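Local coordinates for Blr3880 protein (Bradyrhizobium japonicum, PDB 2OOD) that probably catalyses the zinc-dependent hydrolytic deamination of guanine to xanthine and ammonia, at residues A[207-216]-A[248-259]; A[265-275]-A[288-299]. All coordinates share one frame; numbering follows the deposited sequence.

How the contacts relate
Both contacts lie in the amidohydrolase barrel, their centres about 16 Å apart, and they come in series, contact 1 closing before contact 2 opens. Contact 1 joins the loop after strand 199-205 to the turn and helix 255-260; contact 2 pairs the neighbouring strands 269-272 and 291-294. Helix 255-260 leads on to strand 269-272, and side chains meet at the seam, Leu256 and Tyr259 packing on Val265. Each contact gives one residue to the guanine pocket, Phe207 from the first and His273 from the second. The pair exemplifies a principle general to TIM-barrel enzymes: residues just beyond the C-terminal ends of the strands build the active site.

Contact 1: A[207-216]-A[248-259]; sequences FAFGASPELL and EHPDCQDYLGVY. With GUN (guanine), chain C.
Ala208 and Tyr259 join two loop-and-helix pieces of the metal-dependent amidohydrolase barrel on its active-site side. The amide N of Ala208 gives its hydrogen to Tyr259 OH at 2.9 Å, with an N-H...O angle of 155°. That hydroxyl is also hydrogen-bonded to the backbone O of His234, a zinc ligand, and to Thr233, so one phenol oxygen ties the loop to the next strand. The second polar link runs through the imidazole of His249, whose NE2 splits its hydrogen between two carbonyls at the ring edge. Both bonds are weak: His249 NE2 lies 3.3 Å from Ala208 O, and His249 NE2 lies 3.1 Å from Ala211 O. Over one face of this ring lies Val258 CG1, which also meets Leu216 CD1. Ala208 CB fills the angle between Tyr255 and Tyr259; the hydroxyl of Tyr255 is hydrogen-bonded to Glu241, while Glu248, its CG beside the Phe209 ring, forms a salt bridge through OE1 with Arg169. The rotation of Phe207 (chi1 70°) lays its ring between Gly210 N on one face and the bound guanine on the other. Replacing it with an alanine would probably open a gap beneath the imidazole end of guanine and leave the base freer to shift. In the bound complex, guanine C8 stands over the centre of the Phe207 ring.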
loop_
_atom_site.group_PDB
_atom_site.type_symbol
_atom_site.label_atom_id
_atom_site.label_comp_id
_atom_site.label_asym_id
_atom_site.label_seq_id
_atom_site.Cartn_x
_atom_site.Cartn_y
_atom_site.Cartn_z
ATOM N N PHE A 207 14.111 8.271 -21.376
ATOM C CA PHE A 207 12.889 7.791 -22.009
ATOM C C PHE A 207 12.659 8.499 -23.339
ATOM O O PHE A 207 12.947 9.690 -23.480
ATOM C CB PHE A 207 11.690 7.951 -21.057
ATOM C CG PHE A 207 11.271 9.371 -20.826
ATOM C CD1 PHE A 207 12.208 10.359 -20.530
ATOM C CD2 PHE A 207 9.922 9.720 -20.877
ATOM C CE1 PHE A 207 11.809 11.681 -20.295
ATOM C CE2 PHE A 207 9.512 11.049 -20.639
ATOM C CZ PHE A 207 10.459 12.022 -20.349
ATOM N N ALA A 208 12.156 7.746 -24.314
ATOM C CA ALA A 208 11.919 8.253 -25.662
ATOM C C ALA A 208 11.375 9.666 -25.689
ATOM O O ALA A 208 11.865 10.513 -26.435
ATOM C CB ALA A 208 10.986 7.314 -26.422
ATOM N N PHE A 209 10.369 9.929 -24.868
ATOM C CA PHE A 209 9.776 11.260 -24.843
ATOM C C PHE A 209 10.789 12.374 -24.607
ATOM O O PHE A 209 10.591 13.500 -25.061
ATOM C CB PHE A 209 8.694 11.335 -23.771
ATOM C CG PHE A 209 7.954 12.640 -23.755
ATOM C CD1 PHE A 209 7.209 13.042 -24.861
ATOM C CD2 PHE A 209 7.977 13.460 -22.630
ATOM C CE1 PHE A 209 6.493 14.247 -24.847
ATOM C CE2 PHE A 209 7.261 14.673 -22.604
ATOM C CZ PHE A 209 6.518 15.062 -23.715
ATOM N N GLY A 210 11.863 12.061 -23.890
ATOM C CA GLY A 210 12.879 13.061 -23.613
ATOM C C GLY A 210 14.203 12.754 -24.289
ATOM O O GLY A 210 15.257 13.186 -23.816
ATOM N N ALA A 211 14.154 12.025 -25.405
ATOM C CA ALA A 211 15.362 11.654 -26.131
ATOM C C ALA A 211 15.289 11.899 -27.637
ATOM O O ALA A 211 14.574 11.192 -28.359
ATOM C CB ALA A 211 15.683 10.198 -25.870
ATOM N N SER A 212 16.035 12.894 -28.114
ATOM C CA SER A 212 16.060 13.199 -29.541
ATOM C C SER A 212 16.690 12.010 -30.256
ATOM O O SER A 212 17.441 11.232 -29.653
ATOM C CB SER A 212 16.915 14.434 -29.817
ATOM O OG SER A 212 18.280 14.068 -29.963
ATOM N N PRO A 213 16.405 11.851 -31.558
ATOM C CA PRO A 213 16.996 10.720 -32.276
ATOM C C PRO A 213 18.527 10.730 -32.253
ATOM O O PRO A 213 19.151 9.694 -32.511
ATOM C CB PRO A 213 16.404 10.847 -33.683
ATOM C CG PRO A 213 16.114 12.301 -33.805
ATOM C CD PRO A 213 15.549 12.647 -32.450
ATOM N N GLU A 214 19.138 11.879 -31.949
ATOM C CA GLU A 214 20.604 11.920 -31.878
ATOM C C GLU A 214 21.055 11.236 -30.580
ATOM O O GLU A 214 21.997 10.430 -30.580
ATOM C CB GLU A 214 21.143 13.357 -31.897
ATOM C CG GLU A 214 20.771 14.156 -33.128
ATOM C CD GLU A 214 19.485 14.952 -32.930
ATOM O OE1 GLU A 214 19.503 15.899 -32.091
ATOM O OE2 GLU A 214 18.467 14.629 -33.607
ATOM N N LEU A 215 20.373 11.564 -29.480
ATOM C CA LEU A 215 20.686 10.985 -28.181
ATOM C C LEU A 215 20.528 9.464 -28.236
ATOM O O LEU A 215 21.359 8.726 -27.713
ATOM C CB LEU A 215 19.768 11.570 -27.106
ATOM C CG LEU A 215 19.964 11.039 -25.684
ATOM C CD1 LEU A 215 21.392 11.280 -25.252
ATOM C CD2 LEU A 215 18.993 11.725 -24.736
ATOM N N LEU A 216 19.466 8.993 -28.880
ATOM C CA LEU A 216 19.251 7.556 -28.980
ATOM C C LEU A 216 20.258 6.943 -29.941
ATOM O O LEU A 216 20.631 5.778 -29.796
ATOM C CB LEU A 216 17.827 7.252 -29.450
ATOM C CG LEU A 216 16.726 7.545 -28.429
ATOM C CD1 LEU A 216 15.365 7.338 -29.065
ATOM C CD2 LEU A 216 16.894 6.640 -27.228
ATOM N N GLU A 248 6.901 12.951 -30.899
ATOM C CA GLU A 248 8.335 13.280 -30.911
ATOM C C GLU A 248 9.110 12.326 -31.837
ATOM O O GLU A 248 10.261 12.599 -32.213
ATOM C CB GLU A 248 8.920 13.156 -29.502
ATOM C CG GLU A 248 8.244 13.990 -28.420
ATOM C CD GLU A 248 8.648 15.449 -28.466
ATOM O OE1 GLU A 248 9.860 15.716 -28.672
ATOM O OE2 GLU A 248 7.760 16.322 -28.281
ATOM N N HIS A 249 8.484 11.195 -32.164
ATOM C CA HIS A 249 9.083 10.187 -33.040
ATOM C C HIS A 249 8.015 9.732 -34.029
ATOM O O HIS A 249 7.480 8.608 -33.940
ATOM C CB HIS A 249 9.593 9.001 -32.215
ATOM C CG HIS A 249 10.737 9.351 -31.317
ATOM N ND1 HIS A 249 12.001 9.624 -31.796
ATOM C CD2 HIS A 249 10.796 9.525 -29.975
ATOM C CE1 HIS A 249 12.790 9.952 -30.788
ATOM N NE2 HIS A 249 12.083 9.900 -29.671
ATOM N N PRO A 250 7.702 10.608 -34.999
ATOM C CA PRO A 250 6.706 10.419 -36.059
ATOM C C PRO A 250 6.960 9.236 -36.976
ATOM O O PRO A 250 6.037 8.713 -37.601
ATOM C CB PRO A 250 6.746 11.750 -36.807
ATOM C CG PRO A 250 8.177 12.140 -36.691
ATOM C CD PRO A 250 8.487 11.834 -35.236
ATOM N N ASP A 251 8.206 8.796 -37.038
ATOM C CA ASP A 251 8.563 7.691 -37.917
ATOM C C ASP A 251 8.536 6.313 -37.262
ATOM O O ASP A 251 9.121 5.368 -37.805
ATOM C CB ASP A 251 9.955 7.940 -38.494
ATOM C CG ASP A 251 10.996 8.166 -37.408
ATOM O OD1 ASP A 251 10.795 9.092 -36.569
ATOM O OD2 ASP A 251 12.005 7.414 -37.394
ATOM N N CYS A 252 7.872 6.195 -36.110
ATOM C CA CYS A 252 7.796 4.912 -35.405
ATOM C C CYS A 252 6.350 4.523 -35.067
ATOM O O CYS A 252 5.528 5.374 -34.712
ATOM C CB CYS A 252 8.667 4.951 -34.134
ATOM S SG CYS A 252 10.493 4.883 -34.437
ATOM N N GLN A 253 6.054 3.230 -35.168
ATOM C CA GLN A 253 4.707 2.700 -34.931
ATOM C C GLN A 253 4.280 2.578 -33.468
ATOM O O GLN A 253 3.163 2.960 -33.111
ATOM C CB GLN A 253 4.582 1.339 -35.629
ATOM C CG GLN A 253 5.358 1.302 -36.939
ATOM C CD GLN A 253 5.079 2.546 -37.775
ATOM O OE1 GLN A 253 3.939 2.763 -38.216
ATOM N NE2 GLN A 253 6.108 3.383 -37.984
ATOM N N ASP A 254 5.153 2.025 -32.630
ATOM C CA ASP A 254 4.851 1.873 -31.210
ATOM C C ASP A 254 6.036 2.290 -30.338
ATOM O O ASP A 254 7.163 2.427 -30.822
ATOM C CB ASP A 254 4.425 0.427 -30.897
ATOM C CG ASP A 254 5.321 -0.610 -31.553
ATOM O OD1 ASP A 254 6.541 -0.362 -31.655
ATOM O OD2 ASP A 254 4.810 -1.679 -31.954
ATOM N N TYR A 255 5.782 2.494 -29.049
ATOM C CA TYR A 255 6.834 2.918 -28.139
ATOM C C TYR A 255 8.070 2.015 -28.220
ATOM O O TYR A 255 9.201 2.507 -28.289
ATOM C CB TYR A 255 6.285 2.967 -26.712
ATOM C CG TYR A 255 6.972 3.974 -25.812
ATOM C CD1 TYR A 255 6.232 4.782 -24.955
ATOM C CD2 TYR A 255 8.357 4.099 -25.791
ATOM C CE1 TYR A 255 6.854 5.688 -24.094
ATOM C CE2 TYR A 255 8.991 4.999 -24.933
ATOM C CZ TYR A 255 8.236 5.788 -24.084
ATOM O OH TYR A 255 8.862 6.654 -23.204
ATOM N N LEU A 256 7.863 0.701 -28.213
ATOM C CA LEU A 256 8.984 -0.228 -28.302
ATOM C C LEU A 256 9.706 -0.049 -29.638
ATOM O O LEU A 256 10.910 -0.266 -29.737
ATOM C CB LEU A 256 8.487 -1.672 -28.172
ATOM C CG LEU A 256 9.522 -2.799 -28.245
ATOM C CD1 LEU A 256 10.513 -2.669 -27.115
ATOM C CD2 LEU A 256 8.826 -4.134 -28.155
ATOM N N GLY A 257 8.962 0.354 -30.663
ATOM C CA GLY A 257 9.543 0.544 -31.980
ATOM C C GLY A 257 10.621 1.608 -32.012
ATOM O O GLY A 257 11.573 1.514 -32.792
ATOM N N VAL A 258 10.475 2.625 -31.168
ATOM C CA VAL A 258 11.452 3.699 -31.107
ATOM C C VAL A 258 12.819 3.160 -30.701
ATOM O O VAL A 258 13.834 3.524 -31.294
ATOM C CB VAL A 258 11.033 4.772 -30.092
ATOM C CG1 VAL A 258 12.078 5.886 -30.054
ATOM C CG2 VAL A 258 9.664 5.323 -30.457
ATOM N N TYR A 259 12.845 2.291 -29.692
ATOM C CA TYR A 259 14.096 1.714 -29.212
ATOM C C TYR A 259 14.676 0.667 -30.150
ATOM O O TYR A 259 15.888 0.477 -30.174
ATOM C CB TYR A 259 13.915 1.092 -27.824
ATOM C CG TYR A 259 13.507 2.088 -26.769
ATOM C CD1 TYR A 259 14.257 3.230 -26.539
ATOM C CD2 TYR A 259 12.357 1.902 -26.022
ATOM C CE1 TYR A 259 13.864 4.166 -25.595
ATOM C CE2 TYR A 259 11.957 2.828 -25.074
ATOM C CZ TYR A 259 12.712 3.959 -24.868
ATOM O OH TYR A 259 12.299 4.898 -23.943
HETATM N N9 GUN C . 10.845 8.492 -17.281
HETATM C C8 GUN C . 10.254 9.609 -17.770
HETATM N N7 GUN C . 9.211 9.927 -17.060
HETATM C C5 GUN C . 9.061 9.039 -16.053
HETATM C C6 GUN C . 8.124 8.877 -14.981
HETATM O O6 GUN C . 7.190 9.669 -14.811
HETATM N N1 GUN C . 8.306 7.800 -14.116
HETATM C C2 GUN C . 9.355 6.910 -14.291
HETATM N N2 GUN C . 9.520 5.854 -13.409
HETATM N N3 GUN C . 10.221 7.052 -15.279
HETATM C C4 GUN C . 10.112 8.084 -16.177
#

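Contact 2: A[265-275]-A[288-299]; sequences VGPKFSGGHGV and KGAAVVFCPCSN. With GUN (guanine), chain C.
His273 packs against Cys295 and Asn299, just past the point where two parallel barrel strands stop pairing. Its CG lies anti to the carbonyl carbon (chi1 -50°), which brings the ring beside the start of helix 296-301. There Cys295 SG sits over one face, 4.4 Å from the ring centroid, while Asn299 OD1 is at the edge beside CD2, the amide plane turned 55° from the ring. NE2 makes a weak hydrogen bond to the zinc ligand Asp326, which also holds Ser298 OG, and the ring meets His79 edge-to-face in the guanine pocket. The backbone of His273 is fixed by Val293, whose O accepts from His273 N at 2.8 Å. From the same edge of the strand, Val293 N donates to Gly271 O at 3.1 Å, approaching from above the carbonyl plane, so Val293 bridges Gly271 and His273. The side chain of Val293 lies on the same sheet face as Ser270, CG2 being 4.0 Å from Ser270 CB. At the far end Lys288 crosses Val265 at about a right angle: its methylene CD rests 3.8 Å from Val265 CG1, and its amine forms a salt bridge with Glu260. The strands belong to a beta-alpha-beta unit, with helix 279-288 between them in the chain; strand 230-234 pairs with the other edge of 269-272 and strand 320-323 with that of 291-294, while helix 255-260 packs on Val265.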
loop_
_atom_site.group_PDB
_atom_site.type_symbol
_atom_site.label_atom_id
_atom_site.label_comp_id
_atom_site.label_asym_id
_atom_site.label_seq_id
_atom_site.Cartn_x
_atom_site.Cartn_y
_atom_site.Cartn_z
ATOM N N VAL A 265 16.850 -2.769 -28.083
ATOM C CA VAL A 265 16.091 -3.897 -27.551
ATOM C C VAL A 265 16.747 -5.243 -27.796
ATOM O O VAL A 265 17.055 -5.603 -28.930
ATOM C CB VAL A 265 14.659 -3.945 -28.126
ATOM C CG1 VAL A 265 13.920 -5.150 -27.579
ATOM C CG2 VAL A 265 13.921 -2.677 -27.765
ATOM N N GLY A 266 16.946 -5.979 -26.709
ATOM C CA GLY A 266 17.570 -7.291 -26.768
ATOM C C GLY A 266 18.020 -7.653 -25.363
ATOM O O GLY A 266 17.544 -7.039 -24.406
ATOM N N PRO A 267 18.928 -8.630 -25.190
ATOM C CA PRO A 267 19.381 -8.998 -23.842
ATOM C C PRO A 267 19.942 -7.816 -23.062
ATOM O O PRO A 267 20.594 -6.943 -23.633
ATOM C CB PRO A 267 20.440 -10.058 -24.112
ATOM C CG PRO A 267 19.905 -10.740 -25.325
ATOM C CD PRO A 267 19.472 -9.565 -26.191
ATOM N N LYS A 268 19.674 -7.793 -21.760
ATOM C CA LYS A 268 20.161 -6.736 -20.883
ATOM C C LYS A 268 19.448 -5.399 -21.057
ATOM O O LYS A 268 19.930 -4.365 -20.588
ATOM C CB LYS A 268 21.672 -6.553 -21.058
ATOM C CG LYS A 268 22.496 -7.734 -20.558
ATOM C CD LYS A 268 23.988 -7.483 -20.714
ATOM C CE LYS A 268 24.800 -8.672 -20.229
ATOM N NZ LYS A 268 26.264 -8.403 -20.271
ATOM N N PHE A 269 18.310 -5.420 -21.741
ATOM C CA PHE A 269 17.511 -4.212 -21.928
ATOM C C PHE A 269 16.377 -4.265 -20.913
ATOM O O PHE A 269 15.735 -5.303 -20.751
ATOM C CB PHE A 269 16.896 -4.163 -23.325
ATOM C CG PHE A 269 15.863 -3.071 -23.500
ATOM C CD1 PHE A 269 16.220 -1.829 -24.018
ATOM C CD2 PHE A 269 14.525 -3.292 -23.172
ATOM C CE1 PHE A 269 15.257 -0.829 -24.213
ATOM C CE2 PHE A 269 13.563 -2.293 -23.365
ATOM C CZ PHE A 269 13.936 -1.066 -23.886
ATOM N N SER A 270 16.123 -3.157 -20.230
ATOM C CA SER A 270 15.039 -3.123 -19.263
ATOM C C SER A 270 14.144 -1.932 -19.560
ATOM O O SER A 270 14.613 -0.796 -19.589
ATOM C CB SER A 270 15.587 -3.023 -17.838
ATOM O OG SER A 270 16.225 -4.224 -17.446
ATOM N N GLY A 271 12.866 -2.201 -19.805
ATOM C CA GLY A 271 11.920 -1.134 -20.076
ATOM C C GLY A 271 10.983 -1.007 -18.893
ATOM O O GLY A 271 10.168 -1.888 -18.661
ATOM N N GLY A 272 11.087 0.082 -18.144
ATOM C CA GLY A 272 10.237 0.244 -16.981
ATOM C C GLY A 272 8.770 0.513 -17.246
ATOM O O GLY A 272 8.433 1.232 -18.181
ATOM N N HIS A 273 7.903 -0.073 -16.420
ATOM C CA HIS A 273 6.457 0.118 -16.525
ATOM C C HIS A 273 5.836 -0.410 -17.817
ATOM O O HIS A 273 5.724 0.324 -18.801
ATOM C CB HIS A 273 6.114 1.605 -16.424
ATOM C CG HIS A 273 6.731 2.298 -15.256
ATOM N ND1 HIS A 273 7.810 3.142 -15.383
ATOM C CD2 HIS A 273 6.393 2.313 -13.947
ATOM C CE1 HIS A 273 8.104 3.655 -14.203
ATOM N NE2 HIS A 273 7.259 3.170 -13.315
ATOM N N GLY A 274 5.408 -1.661 -17.840
ATOM C CA GLY A 274 4.799 -2.146 -19.071
ATOM C C GLY A 274 3.560 -1.328 -19.381
ATOM O O GLY A 274 3.431 -0.772 -20.441
ATOM N N VAL A 275 2.663 -1.253 -18.411
ATOM C CA VAL A 275 1.387 -0.539 -18.469
ATOM C C VAL A 275 0.641 -0.360 -19.796
ATOM O O VAL A 275 -0.506 -0.777 -19.905
ATOM C CB VAL A 275 1.495 0.827 -17.773
ATOM C CG1 VAL A 275 0.111 1.273 -17.327
ATOM C CG2 VAL A 275 2.398 0.724 -16.570
ATOM N N LYS A 288 13.134 -11.130 -28.618
ATOM C CA LYS A 288 14.482 -10.566 -28.582
ATOM C C LYS A 288 15.198 -10.757 -27.239
ATOM O O LYS A 288 16.405 -10.523 -27.133
ATOM C CB LYS A 288 14.450 -9.073 -28.924
ATOM C CG LYS A 288 13.895 -8.749 -30.304
ATOM C CD LYS A 288 14.229 -7.316 -30.693
ATOM C CE LYS A 288 13.699 -6.950 -32.075
ATOM N NZ LYS A 288 12.219 -7.132 -32.136
ATOM N N GLY A 289 14.453 -11.166 -26.215
ATOM C CA GLY A 289 15.044 -11.379 -24.905
ATOM C C GLY A 289 15.109 -10.147 -24.019
ATOM O O GLY A 289 15.815 -10.146 -23.010
ATOM N N ALA A 290 14.389 -9.094 -24.391
ATOM C CA ALA A 290 14.375 -7.869 -23.601
ATOM C C ALA A 290 13.483 -8.080 -22.376
ATOM O O ALA A 290 12.648 -8.985 -22.359
ATOM C CB ALA A 290 13.858 -6.717 -24.443
ATOM N N ALA A 291 13.653 -7.252 -21.351
ATOM C CA ALA A 291 12.862 -7.406 -20.137
ATOM C C ALA A 291 12.076 -6.168 -19.754
ATOM O O ALA A 291 12.451 -5.054 -20.096
ATOM C CB ALA A 291 13.770 -7.812 -18.987
ATOM N N VAL A 292 10.975 -6.372 -19.043
ATOM C CA VAL A 292 10.145 -5.264 -18.595
ATOM C C VAL A 292 10.215 -5.237 -17.069
ATOM O O VAL A 292 10.413 -6.275 -16.436
ATOM C CB VAL A 292 8.667 -5.427 -19.063
ATOM C CG1 VAL A 292 8.054 -6.659 -18.446
ATOM C CG2 VAL A 292 7.860 -4.209 -18.683
ATOM N N VAL A 293 10.080 -4.052 -16.482
ATOM C CA VAL A 293 10.138 -3.920 -15.037
ATOM C C VAL A 293 8.801 -3.431 -14.507
ATOM O O VAL A 293 8.397 -2.300 -14.763
ATOM C CB VAL A 293 11.245 -2.936 -14.599
ATOM C CG1 VAL A 293 11.367 -2.943 -13.093
ATOM C CG2 VAL A 293 12.572 -3.310 -15.248
ATOM N N PHE A 294 8.129 -4.306 -13.763
ATOM C CA PHE A 294 6.819 -4.045 -13.169
ATOM C C PHE A 294 6.945 -3.234 -11.881
ATOM O O PHE A 294 7.396 -3.747 -10.863
ATOM C CB PHE A 294 6.129 -5.406 -12.922
ATOM C CG PHE A 294 4.825 -5.337 -12.161
ATOM C CD1 PHE A 294 3.987 -4.234 -12.250
ATOM C CD2 PHE A 294 4.404 -6.430 -11.412
ATOM C CE1 PHE A 294 2.749 -4.225 -11.612
ATOM C CE2 PHE A 294 3.165 -6.432 -10.769
ATOM C CZ PHE A 294 2.341 -5.328 -10.873
ATOM N N CYS A 295 6.536 -1.970 -11.932
ATOM C CA CYS A 295 6.613 -1.083 -10.774
ATOM C C CYS A 295 5.224 -0.671 -10.302
ATOM O O CYS A 295 4.809 0.463 -10.501
ATOM C CB CYS A 295 7.414 0.167 -11.140
ATOM S SG CYS A 295 9.023 -0.177 -11.871
ATOM N N PRO A 296 4.505 -1.580 -9.637
ATOM C CA PRO A 296 3.154 -1.340 -9.130
ATOM C C PRO A 296 2.921 -0.136 -8.224
ATOM O O PRO A 296 1.933 0.569 -8.398
ATOM C CB PRO A 296 2.801 -2.661 -8.458
ATOM C CG PRO A 296 4.109 -3.162 -8.004
ATOM C CD PRO A 296 5.004 -2.884 -9.171
ATOM N N CYS A 297 3.807 0.110 -7.265
ATOM C CA CYS A 297 3.628 1.249 -6.364
ATOM C C CYS A 297 3.585 2.558 -7.125
ATOM O O CYS A 297 2.783 3.437 -6.825
ATOM C CB CYS A 297 4.757 1.319 -5.342
ATOM S SG CYS A 297 4.736 0.018 -4.126
ATOM N N SER A 298 4.470 2.676 -8.107
ATOM C CA SER A 298 4.565 3.862 -8.940
ATOM C C SER A 298 3.347 3.955 -9.859
ATOM O O SER A 298 2.709 5.003 -9.958
ATOM C CB SER A 298 5.850 3.798 -9.763
ATOM O OG SER A 298 5.949 4.897 -10.640
ATOM N N ASN A 299 3.024 2.846 -10.517
ATOM C CA ASN A 299 1.889 2.796 -11.424
ATOM C C ASN A 299 0.620 3.292 -10.758
ATOM O O ASN A 299 -0.158 4.014 -11.378
ATOM C CB ASN A 299 1.676 1.374 -11.939
ATOM C CG ASN A 299 2.797 0.915 -12.839
ATOM O OD1 ASN A 299 3.566 1.727 -13.345
ATOM N ND2 ASN A 299 2.888 -0.387 -13.055
HETATM N N9 GUN C . 10.845 8.492 -17.281
HETATM C C8 GUN C . 10.254 9.609 -17.770
HETATM N N7 GUN C . 9.211 9.927 -17.060
HETATM C C5 GUN C . 9.061 9.039 -16.053
HETATM C C6 GUN C . 8.124 8.877 -14.981
HETATM O O6 GUN C . 7.190 9.669 -14.811
HETATM N N1 GUN C . 8.306 7.800 -14.116
HETATM C C2 GUN C . 9.355 6.910 -14.291
HETATM N N2 GUN C . 9.520 5.854 -13.409
HETATM N N3 GUN C . 10.221 7.052 -15.279
HETATM C C4 GUN C . 10.112 8.084 -16.177
#